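Local coordinates for 16S rRNA (adenine(1408)-N(1))-methyltransferase (Escherichia coli, PDB 3P2E), which methylates N1 of adenine 1408 in the 16S rRNA of assembled 30S subunits, using S-adenosyl-L-methionine, and so confers resistance to aminoglycosides such as kanamycin and apramycin, at residues Val114-Ala126 / Tyr162-Gly176. Residues are numbered along the deposited sequence; the frame is centred on the assembly and turned at random.
Sequences VIKPNRDILSNVA and YFLSEQYKAELSNSG
The Tyr168 ring takes Val114 O at its edge, in plane, with Leu172 CD1 over one face and Phe163 CD1 over the other, each displaced toward the rim. Its hydroxyl donates to Val114 O at 2.8 Å, from above the carbonyl plane. Tyr162 also works by its edge: OH donates to Ile115 O over 2.6 Å, nearly in line with the C=O (164°). One face of the Phe163 ring is met by Tyr162 CD2, and Ile115 CD1 presses on the edge, 3.3 Å from Phe163 CZ. Two tyrosine hydroxyls thus take up consecutive carbonyls shortly before the cis peptide at Pro117. In this Rossmann-like methyltransferase, 108-115 and 119-126 precede strand 133-139, and helix 166-175 leads into 178-185, an edge strand of the central sheet. Pro117 CG packs on Leu172 CD1, which Leu122 CD1 also touches at 3.8 Å. Helices 119-126 and 166-175 cross at -50°, their axes 8.7 Å apart. With OG turned back beside its own backbone N (chi1 -65°), Ser175 donates to an in-plane lone pair of Arg119 O, 2.9 Å from OG. That oxygen also accepts from Ser123 N and OG. Gly176 closes the helix in a Schellman motif, and Ala126 CB sits 3.2 Å from Ser175 O.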
loop_
_atom_site.group_PDB
_atom_site.type_symbol
_atom_site.label_atom_id
_atom_site.label_comp_id
_atom_site.label_asym_id
_atom_site.label_seq_id
_atom_site.Cartn_x
_atom_site.Cartn_y
_atom_site.Cartn_z
ATOM N N VAL A 114 1.694 5.093 -11.346
ATOM C CA VAL A 114 0.387 5.580 -10.931
ATOM C C VAL A 114 -0.041 6.823 -11.706
ATOM O O VAL A 114 -1.185 6.919 -12.145
ATOM C CB VAL A 114 0.364 5.910 -9.409
ATOM C CG1 VAL A 114 -0.969 6.545 -9.030
ATOM C CG2 VAL A 114 0.582 4.644 -8.598
ATOM N N ILE A 115 0.884 7.760 -11.890
ATOM C CA ILE A 115 0.577 9.025 -12.561
ATOM C C ILE A 115 0.485 9.038 -14.086
ATOM O O ILE A 115 -0.337 9.772 -14.646
ATOM C CB ILE A 115 1.587 10.123 -12.147
ATOM C CG1 ILE A 115 1.649 10.227 -10.622
ATOM C CG2 ILE A 115 1.178 11.466 -12.740
ATOM C CD1 ILE A 115 0.319 10.436 -9.971
ATOM N N LYS A 116 1.312 8.244 -14.759
ATOM C CA LYS A 116 1.317 8.229 -16.224
ATOM C C LYS A 116 -0.059 8.006 -16.859
ATOM O O LYS A 116 -0.531 8.841 -17.632
ATOM C CB LYS A 116 2.320 7.191 -16.742
ATOM C CG LYS A 116 2.588 7.289 -18.238
ATOM C CD LYS A 116 3.772 6.426 -18.654
ATOM C CE LYS A 116 3.481 4.940 -18.497
ATOM N NZ LYS A 116 2.443 4.468 -19.456
ATOM N N PRO A 117 -0.710 6.869 -16.573
ATOM C CA PRO A 117 -0.289 5.756 -15.716
ATOM C C PRO A 117 0.246 4.631 -16.596
ATOM O O PRO A 117 0.112 4.679 -17.818
ATOM C CB PRO A 117 -1.584 5.357 -15.034
ATOM C CG PRO A 117 -2.559 5.477 -16.175
ATOM C CD PRO A 117 -2.160 6.789 -16.838
ATOM N N ASN A 118 0.848 3.625 -15.973
ATOM C CA ASN A 118 1.370 2.474 -16.700
ATOM C C ASN A 118 0.254 1.437 -16.594
ATOM O O ASN A 118 0.060 0.834 -15.537
ATOM C CB ASN A 118 2.642 1.959 -16.020
ATOM C CG ASN A 118 3.334 0.869 -16.814
ATOM O OD1 ASN A 118 2.717 -0.118 -17.212
ATOM N ND2 ASN A 118 4.631 1.039 -17.038
ATOM N N ARG A 119 -0.484 1.235 -17.683
ATOM C CA ARG A 119 -1.602 0.297 -17.665
ATOM C C ARG A 119 -1.249 -1.146 -17.328
ATOM O O ARG A 119 -1.941 -1.785 -16.537
ATOM C CB ARG A 119 -2.359 0.345 -18.996
ATOM C CG ARG A 119 -3.076 1.668 -19.243
ATOM C CD ARG A 119 -4.037 1.565 -20.417
ATOM N NE ARG A 119 -3.356 1.216 -21.660
ATOM C CZ ARG A 119 -2.527 2.023 -22.312
ATOM N NH1 ARG A 119 -2.269 3.236 -21.840
ATOM N NH2 ARG A 119 -1.950 1.616 -23.435
ATOM N N ASP A 120 -0.173 -1.660 -17.914
ATOM C CA ASP A 120 0.224 -3.039 -17.655
ATOM C C ASP A 120 0.558 -3.259 -16.184
ATOM O O ASP A 120 0.095 -4.224 -15.576
ATOM C CB ASP A 120 1.417 -3.426 -18.531
ATOM C CG ASP A 120 1.849 -4.866 -18.327
ATOM O OD1 ASP A 120 1.001 -5.778 -18.460
ATOM O OD2 ASP A 120 3.041 -5.095 -18.036
ATOM N N ILE A 121 1.352 -2.363 -15.608
ATOM C CA ILE A 121 1.719 -2.493 -14.204
ATOM C C ILE A 121 0.495 -2.361 -13.298
ATOM O O ILE A 121 0.324 -3.148 -12.363
ATOM C CB ILE A 121 2.770 -1.436 -13.788
ATOM C CG1 ILE A 121 4.044 -1.605 -14.618
ATOM C CG2 ILE A 121 3.101 -1.595 -12.311
ATOM C CD1 ILE A 121 4.736 -2.943 -14.428
ATOM N N LEU A 122 -0.361 -1.378 -13.565
ATOM C CA LEU A 122 -1.553 -1.213 -12.736
ATOM C C LEU A 122 -2.437 -2.453 -12.844
ATOM O O LEU A 122 -3.109 -2.835 -11.885
ATOM C CB LEU A 122 -2.337 0.042 -13.135
ATOM C CG LEU A 122 -1.675 1.377 -12.770
ATOM C CD1 LEU A 122 -2.675 2.509 -12.963
ATOM C CD2 LEU A 122 -1.196 1.351 -11.321
ATOM N N SER A 123 -2.431 -3.088 -14.014
ATOM C CA SER A 123 -3.217 -4.297 -14.207
ATOM C C SER A 123 -2.710 -5.382 -13.259
ATOM O O SER A 123 -3.510 -6.133 -12.689
ATOM C CB SER A 123 -3.118 -4.781 -15.655
ATOM O OG SER A 123 -3.757 -3.872 -16.532
ATOM N N ASN A 124 -1.388 -5.458 -13.089
ATOM C CA ASN A 124 -0.793 -6.446 -12.186
ATOM C C ASN A 124 -1.255 -6.169 -10.761
ATOM O O ASN A 124 -1.538 -7.095 -9.998
ATOM C CB ASN A 124 0.743 -6.386 -12.186
ATOM C CG ASN A 124 1.357 -6.642 -13.544
ATOM O OD1 ASN A 124 0.822 -7.395 -14.359
ATOM N ND2 ASN A 124 2.514 -6.029 -13.785
ATOM N N VAL A 125 -1.309 -4.893 -10.389
ATOM C CA VAL A 125 -1.740 -4.532 -9.045
ATOM C C VAL A 125 -3.216 -4.869 -8.851
ATOM O O VAL A 125 -3.623 -5.333 -7.785
ATOM C CB VAL A 125 -1.520 -3.026 -8.758
ATOM C CG1 VAL A 125 -2.022 -2.688 -7.357
ATOM C CG2 VAL A 125 -0.044 -2.684 -8.890
ATOM N N ALA A 126 -4.024 -4.641 -9.882
ATOM C CA ALA A 126 -5.446 -4.940 -9.779
ATOM C C ALA A 126 -5.663 -6.443 -9.598
ATOM O O ALA A 126 -6.626 -6.859 -8.959
ATOM C CB ALA A 126 -6.178 -4.442 -11.018
ATOM N N TYR A 162 -6.268 16.862 -13.621
ATOM C CA TYR A 162 -5.638 15.755 -14.327
ATOM C C TYR A 162 -6.274 14.429 -13.920
ATOM O O TYR A 162 -6.693 13.638 -14.770
ATOM C CB TYR A 162 -4.140 15.706 -14.024
ATOM C CG TYR A 162 -3.460 14.509 -14.647
ATOM C CD1 TYR A 162 -3.387 14.371 -16.032
ATOM C CD2 TYR A 162 -2.916 13.498 -13.853
ATOM C CE1 TYR A 162 -2.791 13.255 -16.614
ATOM C CE2 TYR A 162 -2.317 12.377 -14.426
ATOM C CZ TYR A 162 -2.258 12.264 -15.805
ATOM O OH TYR A 162 -1.664 11.167 -16.381
ATOM N N PHE A 163 -6.345 14.189 -12.615
ATOM C CA PHE A 163 -6.919 12.953 -12.105
ATOM C C PHE A 163 -8.416 12.831 -12.376
ATOM O O PHE A 163 -8.969 11.733 -12.336
ATOM C CB PHE A 163 -6.625 12.824 -10.604
ATOM C CG PHE A 163 -5.163 12.631 -10.298
ATOM C CD1 PHE A 163 -4.474 11.536 -10.816
ATOM C CD2 PHE A 163 -4.472 13.548 -9.514
ATOM C CE1 PHE A 163 -3.116 11.359 -10.557
ATOM C CE2 PHE A 163 -3.116 13.381 -9.249
ATOM C CZ PHE A 163 -2.436 12.284 -9.772
ATOM N N LEU A 164 -9.063 13.958 -12.666
ATOM C CA LEU A 164 -10.495 13.970 -12.964
ATOM C C LEU A 164 -10.766 13.869 -14.464
ATOM O O LEU A 164 -11.913 13.720 -14.881
ATOM C CB LEU A 164 -11.140 15.254 -12.435
ATOM C CG LEU A 164 -11.414 15.369 -10.933
ATOM C CD1 LEU A 164 -11.854 16.783 -10.605
ATOM C CD2 LEU A 164 -12.484 14.368 -10.528
ATOM N N SER A 165 -9.715 13.949 -15.274
ATOM C CA SER A 165 -9.876 13.888 -16.724
ATOM C C SER A 165 -10.408 12.544 -17.206
ATOM O O SER A 165 -10.161 11.503 -16.593
ATOM C CB SER A 165 -8.546 14.202 -17.427
ATOM O OG SER A 165 -7.570 13.199 -17.195
ATOM N N GLU A 166 -11.148 12.576 -18.310
ATOM C CA GLU A 166 -11.714 11.366 -18.884
ATOM C C GLU A 166 -10.618 10.396 -19.314
ATOM O O GLU A 166 -10.765 9.184 -19.173
ATOM C CB GLU A 166 -12.595 11.716 -20.087
ATOM C CG GLU A 166 -13.718 12.694 -19.772
ATOM C CD GLU A 166 -14.620 12.211 -18.652
ATOM O OE1 GLU A 166 -15.205 11.116 -18.787
ATOM O OE2 GLU A 166 -14.744 12.928 -17.636
ATOM N N GLN A 167 -9.516 10.932 -19.835
ATOM C CA GLN A 167 -8.406 10.093 -20.278
ATOM C C GLN A 167 -7.817 9.280 -19.128
ATOM O O GLN A 167 -7.587 8.080 -19.267
ATOM C CB GLN A 167 -7.297 10.943 -20.910
ATOM C CG GLN A 167 -7.692 11.650 -22.197
ATOM C CD GLN A 167 -6.506 12.301 -22.892
ATOM O OE1 GLN A 167 -5.780 13.097 -22.291
ATOM N NE2 GLN A 167 -6.305 11.966 -24.164
ATOM N N TYR A 168 -7.567 9.931 -17.997
ATOM C CA TYR A 168 -6.998 9.232 -16.849
ATOM C C TYR A 168 -7.979 8.186 -16.324
ATOM O O TYR A 168 -7.594 7.055 -16.025
ATOM C CB TYR A 168 -6.649 10.218 -15.727
ATOM C CG TYR A 168 -5.872 9.579 -14.594
ATOM C CD1 TYR A 168 -4.529 9.234 -14.750
ATOM C CD2 TYR A 168 -6.494 9.281 -13.381
ATOM C CE1 TYR A 168 -3.820 8.605 -13.720
ATOM C CE2 TYR A 168 -5.800 8.650 -12.350
ATOM C CZ TYR A 168 -4.467 8.315 -12.524
ATOM O OH TYR A 168 -3.797 7.668 -11.510
ATOM N N LYS A 169 -9.250 8.560 -16.229
ATOM C CA LYS A 169 -10.267 7.639 -15.735
ATOM C C LYS A 169 -10.380 6.407 -16.626
ATOM O O LYS A 169 -10.525 5.284 -16.136
ATOM C CB LYS A 169 -11.621 8.347 -15.653
ATOM C CG LYS A 169 -12.683 7.570 -14.888
ATOM C CD LYS A 169 -13.957 8.389 -14.722
ATOM C CE LYS A 169 -15.006 7.623 -13.927
ATOM N NZ LYS A 169 -16.252 8.421 -13.727
ATOM N N ALA A 170 -10.315 6.613 -17.938
ATOM C CA ALA A 170 -10.419 5.508 -18.883
ATOM C C ALA A 170 -9.217 4.581 -18.795
ATOM O O ALA A 170 -9.359 3.361 -18.863
ATOM C CB ALA A 170 -10.557 6.044 -20.303
ATOM N N GLU A 171 -8.034 5.167 -18.656
ATOM C CA GLU A 171 -6.806 4.388 -18.554
ATOM C C GLU A 171 -6.833 3.513 -17.310
ATOM O O GLU A 171 -6.483 2.331 -17.367
ATOM C CB GLU A 171 -5.598 5.328 -18.538
ATOM C CG GLU A 171 -5.356 5.975 -19.895
ATOM C CD GLU A 171 -4.540 7.253 -19.821
ATOM O OE1 GLU A 171 -4.135 7.751 -20.892
ATOM O OE2 GLU A 171 -4.314 7.766 -18.706
ATOM N N LEU A 172 -7.251 4.080 -16.184
ATOM C CA LEU A 172 -7.322 3.292 -14.961
ATOM C C LEU A 172 -8.384 2.212 -15.112
ATOM O O LEU A 172 -8.175 1.063 -14.723
ATOM C CB LEU A 172 -7.635 4.182 -13.752
ATOM C CG LEU A 172 -6.441 4.452 -12.828
ATOM C CD1 LEU A 172 -5.327 5.137 -13.605
ATOM C CD2 LEU A 172 -6.886 5.308 -11.647
ATOM N N SER A 173 -9.523 2.577 -15.691
ATOM C CA SER A 173 -10.599 1.613 -15.886
ATOM C C SER A 173 -10.107 0.414 -16.692
ATOM O O SER A 173 -10.462 -0.734 -16.399
ATOM C CB SER A 173 -11.780 2.264 -16.606
ATOM O OG SER A 173 -12.813 1.318 -16.802
ATOM N N ASN A 174 -9.280 0.680 -17.699
ATOM C CA ASN A 174 -8.739 -0.386 -18.537
ATOM C C ASN A 174 -7.861 -1.341 -17.734
ATOM O O ASN A 174 -7.711 -2.509 -18.098
ATOM C CB ASN A 174 -7.923 0.201 -19.693
ATOM C CG ASN A 174 -8.777 0.976 -20.676
ATOM O OD1 ASN A 174 -9.800 0.481 -21.152
ATOM N ND2 ASN A 174 -8.356 2.196 -20.994
ATOM N N SER A 175 -7.283 -0.840 -16.646
ATOM C CA SER A 175 -6.419 -1.647 -15.791
ATOM C C SER A 175 -7.188 -2.330 -14.668
ATOM O O SER A 175 -6.615 -3.110 -13.903
ATOM C CB SER A 175 -5.308 -0.784 -15.188
ATOM O OG SER A 175 -4.446 -0.290 -16.197
ATOM N N GLY A 176 -8.480 -2.032 -14.570
ATOM C CA GLY A 176 -9.305 -2.637 -13.538
ATOM C C GLY A 176 -9.676 -1.702 -12.400
ATOM O O GLY A 176 -10.382 -2.099 -11.468
HETATM O O HOH W 1 -4.611 -2.587 -18.808
#